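PDB 5FFP: immunity 23 family protein from Burkholderia dolosa AU0158, which probably acts as the immunity protein (CdiI) of a contact-dependent growth inhibition system, protecting the cell that makes it from a cognate CdiA toxin. Local coordinates for residues A[70-78]-A[124-135]; A[114-124]-A[135-145]. All coordinates share one frame; numbering follows the deposited sequence.

Contact 1: A[70-78]-A[124-135]; sequences ISPEDAYRE and IYGFKENSREAG
The Tyr76 ring reaches from helix 72-78 into the bend of the 124-135 hairpin, with CG anti to the backbone N (chi1 -178°). One face lies on Gly126, whose CA stands 4.0 Å from the ring centroid and 27° off its normal, a CH-pi contact that a residue without a side chain makes possible. At the far end, Tyr76 OH donates to Lys128 O over 2.5 Å, the acceptor lying near the ring plane. Lys128 O belongs to the type II' beta turn from Phe127 to Asn130, so the hydroxyl ties the helix to that turn of the beta hairpin. Helix 72-78 passes strand 124-127 at 76°, their axes 8.4 Å apart. Ala134 CB touches Tyr76 CB at 3.8 Å, and Ile124 CD1 reaches Ala75 CB, also at 3.8 Å. Toward solvent, Glu73 OE2 and Arg132 NH1 form a salt bridge; their modelled 2.4 Å is doubtful, but the opposite charges clearly pair, their planes nearly parallel. Glu73 CA makes a CA-H...O contact of 3.3 Å with Ser131 O, which CB and CG also approach. Ser131 CA lies 3.8 Å from Tyr76 CD2, its OG by Arg77 CB, and Tyr76 also rests on Tyr111 and Phe113 of strand 110-117.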
# COMPACT_ATOMS: atom_id res chain seq x y z
N ILE A 70 2.68 -10.06 -21.75
CA ILE A 70 4.04 -10.41 -21.35
C ILE A 70 4.03 -11.80 -20.71
O ILE A 70 3.02 -12.47 -20.71
CB ILE A 70 4.68 -9.33 -20.44
CG1 ILE A 70 3.96 -9.24 -19.10
CG2 ILE A 70 4.69 -7.98 -21.15
CD1 ILE A 70 4.56 -8.20 -18.18
N SER A 71 5.19 -12.24 -20.23
CA SER A 71 5.33 -13.55 -19.61
C SER A 71 4.53 -13.64 -18.31
O SER A 71 4.30 -12.61 -17.66
CB SER A 71 6.82 -13.81 -19.33
OG SER A 71 7.01 -15.02 -18.61
N PRO A 72 4.07 -14.86 -17.94
CA PRO A 72 3.49 -15.06 -16.61
C PRO A 72 4.47 -14.71 -15.50
O PRO A 72 4.10 -14.05 -14.52
CB PRO A 72 3.19 -16.57 -16.57
CG PRO A 72 3.91 -17.17 -17.73
CD PRO A 72 4.04 -16.09 -18.76
N GLU A 73 5.73 -15.14 -15.68
CA GLU A 73 6.84 -14.84 -14.76
C GLU A 73 7.05 -13.34 -14.51
O GLU A 73 7.17 -12.90 -13.37
CB GLU A 73 8.13 -15.48 -15.32
CG GLU A 73 9.44 -15.16 -14.60
CD GLU A 73 10.60 -16.02 -15.13
OE1 GLU A 73 10.42 -17.24 -15.38
OE2 GLU A 73 11.71 -15.47 -15.29
N ASP A 74 7.07 -12.56 -15.58
CA ASP A 74 7.30 -11.13 -15.47
C ASP A 74 6.06 -10.41 -14.95
O ASP A 74 6.17 -9.53 -14.10
CB ASP A 74 7.75 -10.54 -16.81
CG ASP A 74 9.09 -11.08 -17.27
OD1 ASP A 74 9.39 -12.26 -17.01
OD2 ASP A 74 9.85 -10.34 -17.91
N ALA A 75 4.89 -10.79 -15.44
CA ALA A 75 3.63 -10.18 -15.00
C ALA A 75 3.40 -10.35 -13.48
O ALA A 75 3.08 -9.39 -12.77
CB ALA A 75 2.45 -10.75 -15.77
N TYR A 76 3.59 -11.57 -12.99
CA TYR A 76 3.44 -11.85 -11.56
C TYR A 76 4.40 -11.02 -10.69
O TYR A 76 4.03 -10.60 -9.60
CB TYR A 76 3.67 -13.33 -11.29
CG TYR A 76 3.51 -13.75 -9.84
CD1 TYR A 76 2.25 -13.84 -9.27
CD2 TYR A 76 4.61 -14.06 -9.06
CE1 TYR A 76 2.10 -14.23 -7.95
CE2 TYR A 76 4.47 -14.44 -7.75
CZ TYR A 76 3.22 -14.52 -7.19
OH TYR A 76 3.07 -14.92 -5.88
N ARG A 77 5.61 -10.80 -11.18
CA ARG A 77 6.59 -9.97 -10.47
C ARG A 77 6.16 -8.52 -10.46
O ARG A 77 6.27 -7.85 -9.46
CB ARG A 77 7.96 -10.08 -11.13
CG ARG A 77 9.07 -9.36 -10.37
CD ARG A 77 10.45 -9.88 -10.76
NE ARG A 77 10.71 -9.70 -12.19
CZ ARG A 77 10.77 -10.67 -13.11
NH1 ARG A 77 10.58 -11.94 -12.78
NH2 ARG A 77 11.01 -10.36 -14.38
N GLU A 78 5.68 -8.04 -11.60
CA GLU A 78 5.20 -6.67 -11.71
C GLU A 78 3.94 -6.45 -10.85
O GLU A 78 3.73 -5.38 -10.30
CB GLU A 78 4.94 -6.33 -13.19
CG GLU A 78 4.25 -4.99 -13.48
CD GLU A 78 4.90 -3.81 -12.77
OE1 GLU A 78 6.14 -3.78 -12.63
OE2 GLU A 78 4.14 -2.89 -12.34
N ILE A 124 -3.48 -14.87 -13.28
CA ILE A 124 -2.04 -15.01 -13.17
C ILE A 124 -1.76 -15.25 -11.70
O ILE A 124 -2.10 -14.43 -10.86
CB ILE A 124 -1.34 -13.72 -13.67
CG1 ILE A 124 -1.83 -13.38 -15.09
CG2 ILE A 124 0.19 -13.84 -13.59
CD1 ILE A 124 -1.06 -12.29 -15.81
N TYR A 125 -1.14 -16.38 -11.40
CA TYR A 125 -1.00 -16.86 -10.04
C TYR A 125 0.41 -17.35 -9.81
O TYR A 125 1.13 -17.74 -10.74
CB TYR A 125 -1.96 -18.02 -9.82
CG TYR A 125 -1.71 -19.19 -10.76
CD1 TYR A 125 -0.79 -20.19 -10.43
CD2 TYR A 125 -2.40 -19.31 -11.97
CE1 TYR A 125 -0.54 -21.24 -11.27
CE2 TYR A 125 -2.16 -20.38 -12.82
CZ TYR A 125 -1.22 -21.33 -12.47
OH TYR A 125 -0.94 -22.40 -13.28
N GLY A 126 0.79 -17.33 -8.55
CA GLY A 126 2.04 -17.93 -8.09
C GLY A 126 2.03 -17.97 -6.57
O GLY A 126 1.07 -17.54 -5.94
N PHE A 127 3.10 -18.49 -5.99
CA PHE A 127 3.22 -18.59 -4.54
C PHE A 127 4.32 -17.63 -4.07
O PHE A 127 5.46 -17.77 -4.48
CB PHE A 127 3.54 -20.03 -4.14
CG PHE A 127 3.71 -20.23 -2.65
CD1 PHE A 127 2.62 -20.14 -1.80
CD2 PHE A 127 4.95 -20.52 -2.11
CE1 PHE A 127 2.77 -20.33 -0.44
CE2 PHE A 127 5.11 -20.71 -0.75
CZ PHE A 127 4.02 -20.62 0.09
N LYS A 128 3.95 -16.65 -3.24
CA LYS A 128 4.92 -15.75 -2.60
C LYS A 128 5.77 -15.01 -3.63
O LYS A 128 5.21 -14.45 -4.58
CB LYS A 128 5.79 -16.51 -1.60
CG LYS A 128 5.02 -17.16 -0.45
CD LYS A 128 5.03 -16.32 0.81
CE LYS A 128 4.58 -17.14 2.01
NZ LYS A 128 4.92 -16.46 3.30
N GLU A 129 7.10 -15.04 -3.49
CA GLU A 129 7.96 -14.29 -4.41
C GLU A 129 8.57 -15.19 -5.50
O GLU A 129 9.48 -14.78 -6.22
CB GLU A 129 9.05 -13.49 -3.64
CG GLU A 129 8.69 -12.02 -3.42
CD GLU A 129 9.60 -11.27 -2.44
OE1 GLU A 129 10.86 -11.44 -2.45
OE2 GLU A 129 9.06 -10.46 -1.68
N ASN A 130 8.05 -16.41 -5.63
CA ASN A 130 8.50 -17.35 -6.65
C ASN A 130 7.95 -17.02 -8.05
O ASN A 130 7.06 -17.69 -8.56
CB ASN A 130 8.12 -18.77 -6.22
CG ASN A 130 8.78 -19.83 -7.09
OD1 ASN A 130 9.22 -19.57 -8.21
ND2 ASN A 130 8.85 -21.06 -6.56
N SER A 131 8.49 -15.98 -8.67
CA SER A 131 8.03 -15.53 -9.99
C SER A 131 8.38 -16.52 -11.11
O SER A 131 7.66 -16.59 -12.10
CB SER A 131 8.60 -14.14 -10.30
OG SER A 131 8.38 -13.24 -9.22
N ARG A 132 9.47 -17.27 -10.95
CA ARG A 132 9.83 -18.35 -11.89
C ARG A 132 8.72 -19.39 -12.08
O ARG A 132 8.35 -19.70 -13.22
CB ARG A 132 11.11 -19.05 -11.39
CG ARG A 132 12.42 -18.36 -11.81
CD ARG A 132 12.87 -18.78 -13.22
NE ARG A 132 14.14 -18.20 -13.69
CZ ARG A 132 14.38 -16.91 -13.93
NH1 ARG A 132 13.47 -15.98 -13.69
NH2 ARG A 132 15.58 -16.54 -14.38
N GLU A 133 8.19 -19.90 -10.97
CA GLU A 133 7.14 -20.92 -10.97
C GLU A 133 5.73 -20.31 -11.13
O GLU A 133 4.75 -20.97 -10.83
CB GLU A 133 7.17 -21.70 -9.62
CG GLU A 133 6.54 -23.09 -9.61
CD GLU A 133 6.09 -23.58 -8.20
OE1 GLU A 133 6.69 -24.54 -7.62
OE2 GLU A 133 5.10 -23.01 -7.68
N ALA A 134 5.59 -19.08 -11.60
CA ALA A 134 4.26 -18.49 -11.78
C ALA A 134 3.53 -19.23 -12.90
O ALA A 134 4.14 -20.06 -13.59
CB ALA A 134 4.37 -17.01 -12.10
N GLY A 135 2.25 -18.94 -13.09
CA GLY A 135 1.51 -19.52 -14.21
C GLY A 135 0.26 -18.72 -14.49
O GLY A 135 -0.02 -17.78 -13.78

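Contact 2: A[114-124]-A[135-145]; sequences LVEYDESAKLI and GEVVLVRGEFQ
Leu123 lays its CD2 methyl against Phe144 CD2 at 4.1 Å, the two side chains crossing at about a right angle, while Leu114 CD2 meets Phe144 CD1 at 4.0 Å. The ring owes this reach to its first torsion, which sets CG anti to the backbone N (chi1 177°). On the same face of the sheet Leu123 also packs on Leu139 and, through CB, on Val137 CG1 at 4.0 Å. Strands 120-124 and 135-140 are the arms of an antiparallel beta hairpin, their short axes 4.4 Å apart. Its register follows from two hydrogen-bonded pairs, Ala121 with Leu139 and Leu123 with Val137, each closed by two backbone bonds. In the second pair both donors lie in the carbonyl planes, whereas Ala121 N sits well above the plane of Leu139 O. The other face carries Lys122, Val138, Ile124 and Glu136; a salt bridge between Lys122 and Glu136 is modelled there, but its atoms are less surely placed. Where the strands end, Arg141 N donates to Glu119 O at 3.1 Å, and the bent Arg141 chain brings NE to Glu119 OE2 at 3.1 Å, a salt bridge whose hydrogen bonds are weak. Gln145 NE2 makes a weak, 3.3 Å bond to Glu116 OE2 and is also hydrogen-bonded to Cys57 O. Three strands thus run 110-117, 120-127, 135-140 across the sheet, with the first turn of helix 143-154 packed on the Leu114 and Leu123 side. Phe144 stacks there on Phe9 of strand 9-15, which Leu123 and Leu139 also touch, while on the opposite face Lys122 makes a cation-pi contact with Phe68 of helix 65-69, and helix 72-83 reaches Ile124 and Glu136.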
# COMPACT_ATOMS: atom_id res chain seq x y z
N LEU A 114 -6.24 -10.98 -11.68
CA LEU A 114 -7.04 -10.94 -12.88
C LEU A 114 -6.56 -9.80 -13.80
O LEU A 114 -6.48 -8.64 -13.37
CB LEU A 114 -8.50 -10.71 -12.51
CG LEU A 114 -9.55 -10.97 -13.60
CD1 LEU A 114 -9.52 -12.41 -14.06
CD2 LEU A 114 -10.94 -10.61 -13.09
N VAL A 115 -6.25 -10.13 -15.05
CA VAL A 115 -5.96 -9.12 -16.09
C VAL A 115 -6.89 -9.37 -17.28
O VAL A 115 -6.96 -10.49 -17.81
CB VAL A 115 -4.50 -9.23 -16.58
CG1 VAL A 115 -4.25 -8.29 -17.75
CG2 VAL A 115 -3.51 -8.96 -15.46
N GLU A 116 -7.58 -8.33 -17.73
CA GLU A 116 -8.50 -8.45 -18.85
C GLU A 116 -7.87 -7.82 -20.10
O GLU A 116 -7.03 -6.94 -19.99
CB GLU A 116 -9.83 -7.76 -18.53
CG GLU A 116 -10.61 -8.38 -17.37
CD GLU A 116 -11.89 -7.60 -17.06
OE1 GLU A 116 -12.05 -6.49 -17.61
OE2 GLU A 116 -12.75 -8.09 -16.31
N TYR A 117 -8.26 -8.33 -21.27
CA TYR A 117 -7.90 -7.71 -22.53
C TYR A 117 -9.04 -7.88 -23.51
O TYR A 117 -9.40 -9.00 -23.87
CB TYR A 117 -6.62 -8.29 -23.13
CG TYR A 117 -6.25 -7.64 -24.46
CD1 TYR A 117 -5.59 -6.42 -24.48
CD2 TYR A 117 -6.57 -8.24 -25.68
CE1 TYR A 117 -5.26 -5.80 -25.68
CE2 TYR A 117 -6.24 -7.64 -26.89
CZ TYR A 117 -5.58 -6.42 -26.88
OH TYR A 117 -5.23 -5.81 -28.05
N ASP A 118 -9.60 -6.76 -23.95
CA ASP A 118 -10.66 -6.79 -24.92
C ASP A 118 -11.77 -7.73 -24.41
O ASP A 118 -12.50 -7.36 -23.49
CB ASP A 118 -10.08 -7.16 -26.30
CG ASP A 118 -11.00 -6.78 -27.44
OD1 ASP A 118 -11.15 -7.58 -28.38
OD2 ASP A 118 -11.56 -5.66 -27.39
N GLU A 119 -11.85 -8.95 -24.97
CA GLU A 119 -12.90 -9.94 -24.65
C GLU A 119 -12.37 -11.21 -23.93
O GLU A 119 -13.11 -12.16 -23.71
CB GLU A 119 -13.68 -10.31 -25.92
CG GLU A 119 -14.65 -9.22 -26.38
CD GLU A 119 -15.63 -8.73 -25.30
OE1 GLU A 119 -16.41 -7.82 -25.63
OE2 GLU A 119 -15.63 -9.23 -24.15
N SER A 120 -11.10 -11.20 -23.53
CA SER A 120 -10.51 -12.35 -22.82
C SER A 120 -10.08 -11.90 -21.45
O SER A 120 -10.26 -10.74 -21.06
CB SER A 120 -9.29 -12.92 -23.57
OG SER A 120 -9.57 -13.22 -24.93
N ALA A 121 -9.49 -12.82 -20.70
CA ALA A 121 -8.91 -12.50 -19.40
C ALA A 121 -7.91 -13.55 -18.98
O ALA A 121 -7.95 -14.68 -19.46
CB ALA A 121 -9.99 -12.34 -18.34
N LYS A 122 -7.02 -13.18 -18.09
CA LYS A 122 -6.02 -14.08 -17.55
C LYS A 122 -6.03 -14.07 -16.03
O LYS A 122 -6.00 -13.00 -15.42
CB LYS A 122 -4.63 -13.66 -18.01
CG LYS A 122 -4.29 -14.13 -19.39
CD LYS A 122 -2.91 -13.68 -19.78
CE LYS A 122 -2.59 -14.22 -21.16
NZ LYS A 122 -1.27 -13.76 -21.67
N LEU A 123 -6.09 -15.24 -15.43
CA LEU A 123 -5.69 -15.40 -14.05
C LEU A 123 -4.21 -15.65 -14.06
O LEU A 123 -3.73 -16.54 -14.77
CB LEU A 123 -6.37 -16.57 -13.39
CG LEU A 123 -7.82 -16.36 -12.96
CD1 LEU A 123 -8.33 -17.67 -12.38
CD2 LEU A 123 -7.90 -15.24 -11.94
N ILE A 124 -3.48 -14.87 -13.28
CA ILE A 124 -2.04 -15.01 -13.17
C ILE A 124 -1.76 -15.25 -11.70
O ILE A 124 -2.10 -14.43 -10.86
CB ILE A 124 -1.34 -13.72 -13.67
CG1 ILE A 124 -1.83 -13.38 -15.09
CG2 ILE A 124 0.19 -13.84 -13.59
CD1 ILE A 124 -1.06 -12.29 -15.81
N GLY A 135 2.25 -18.94 -13.09
CA GLY A 135 1.51 -19.52 -14.21
C GLY A 135 0.26 -18.72 -14.49
O GLY A 135 -0.02 -17.78 -13.78
N GLU A 136 -0.49 -19.09 -15.52
CA GLU A 136 -1.71 -18.39 -15.84
C GLU A 136 -2.59 -19.25 -16.68
O GLU A 136 -2.11 -20.21 -17.29
CB GLU A 136 -1.42 -17.10 -16.63
CG GLU A 136 -0.90 -17.31 -18.04
CD GLU A 136 -0.23 -16.07 -18.66
OE1 GLU A 136 0.62 -15.44 -17.99
OE2 GLU A 136 -0.56 -15.73 -19.83
N VAL A 137 -3.86 -18.88 -16.72
CA VAL A 137 -4.82 -19.54 -17.57
C VAL A 137 -5.71 -18.49 -18.23
O VAL A 137 -6.10 -17.52 -17.58
CB VAL A 137 -5.70 -20.54 -16.78
CG1 VAL A 137 -6.28 -19.91 -15.51
CG2 VAL A 137 -6.81 -21.10 -17.67
N VAL A 138 -6.00 -18.69 -19.51
CA VAL A 138 -6.82 -17.79 -20.29
C VAL A 138 -8.29 -18.10 -20.06
O VAL A 138 -8.75 -19.23 -20.25
CB VAL A 138 -6.54 -17.91 -21.82
CG1 VAL A 138 -7.47 -17.01 -22.63
CG2 VAL A 138 -5.08 -17.60 -22.14
N LEU A 139 -9.04 -17.07 -19.69
CA LEU A 139 -10.47 -17.18 -19.52
C LEU A 139 -11.15 -16.30 -20.52
O LEU A 139 -10.54 -15.50 -21.20
CB LEU A 139 -10.87 -16.70 -18.12
CG LEU A 139 -10.65 -17.65 -16.94
CD1 LEU A 139 -9.26 -18.26 -16.81
CD2 LEU A 139 -11.00 -16.90 -15.66
N VAL A 140 -12.46 -16.42 -20.56
CA VAL A 140 -13.27 -15.46 -21.26
C VAL A 140 -13.48 -14.30 -20.28
O VAL A 140 -13.44 -14.49 -19.06
CB VAL A 140 -14.58 -16.15 -21.72
CG1 VAL A 140 -15.58 -15.15 -22.31
CG2 VAL A 140 -14.25 -17.24 -22.74
N ARG A 141 -13.67 -13.09 -20.80
CA ARG A 141 -13.91 -11.93 -19.95
C ARG A 141 -15.27 -12.03 -19.30
O ARG A 141 -16.24 -12.39 -19.94
CB ARG A 141 -13.83 -10.64 -20.76
CG ARG A 141 -13.97 -9.38 -19.90
CD ARG A 141 -13.61 -8.11 -20.64
NE ARG A 141 -14.69 -7.71 -21.56
CZ ARG A 141 -15.86 -7.16 -21.20
NH1 ARG A 141 -16.75 -6.86 -22.15
NH2 ARG A 141 -16.14 -6.90 -19.92
N GLY A 142 -15.32 -11.72 -18.01
CA GLY A 142 -16.53 -11.89 -17.20
C GLY A 142 -16.64 -13.27 -16.53
O GLY A 142 -17.49 -13.45 -15.65
N GLU A 143 -15.80 -14.23 -16.93
CA GLU A 143 -15.95 -15.63 -16.49
C GLU A 143 -15.69 -15.71 -14.98
O GLU A 143 -16.52 -16.20 -14.23
CB GLU A 143 -15.01 -16.56 -17.27
CG GLU A 143 -15.24 -18.06 -17.07
CD GLU A 143 -14.29 -18.95 -17.87
OE1 GLU A 143 -13.81 -18.53 -18.95
OE2 GLU A 143 -14.03 -20.10 -17.46
N PHE A 144 -14.56 -15.14 -14.54
CA PHE A 144 -14.25 -15.06 -13.11
C PHE A 144 -15.38 -14.45 -12.28
O PHE A 144 -15.87 -15.03 -11.34
CB PHE A 144 -12.94 -14.29 -12.88
CG PHE A 144 -12.61 -14.12 -11.42
CD1 PHE A 144 -13.13 -13.05 -10.72
CD2 PHE A 144 -11.82 -15.03 -10.76
CE1 PHE A 144 -12.86 -12.89 -9.38
CE2 PHE A 144 -11.54 -14.87 -9.42
CZ PHE A 144 -12.06 -13.80 -8.73
N GLN A 145 -15.78 -13.25 -12.62
CA GLN A 145 -16.86 -12.62 -11.87
C GLN A 145 -18.10 -13.52 -11.79
O GLN A 145 -18.68 -13.68 -10.72
CB GLN A 145 -17.23 -11.27 -12.49
CG GLN A 145 -16.16 -10.21 -12.30
CD GLN A 145 -15.13 -10.16 -13.43
OE1 GLN A 145 -14.85 -11.18 -14.10
NE2 GLN A 145 -14.54 -8.99 -13.64

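Overall arrangement
Contacts 1 and 2 have centres about 15 Å apart and draw on one three-stranded antiparallel sheet, with strand 120-127 at its middle. They share Ile124 and Gly135, and they touch directly, Pro72 of the one packing on Glu136 of the other. Along the chain their segments alternate: 70-78 comes first, then 114-124, 124-135 and 135-145. Contact 1 brings helix 72-83 to the turn end of the hairpin, whereas contact 2 runs along its arms to helix 143-154. The sheet is consequently covered by helices on both faces, and elements far apart in the sequence, all within the one immunity-protein family region, meet on one sheet.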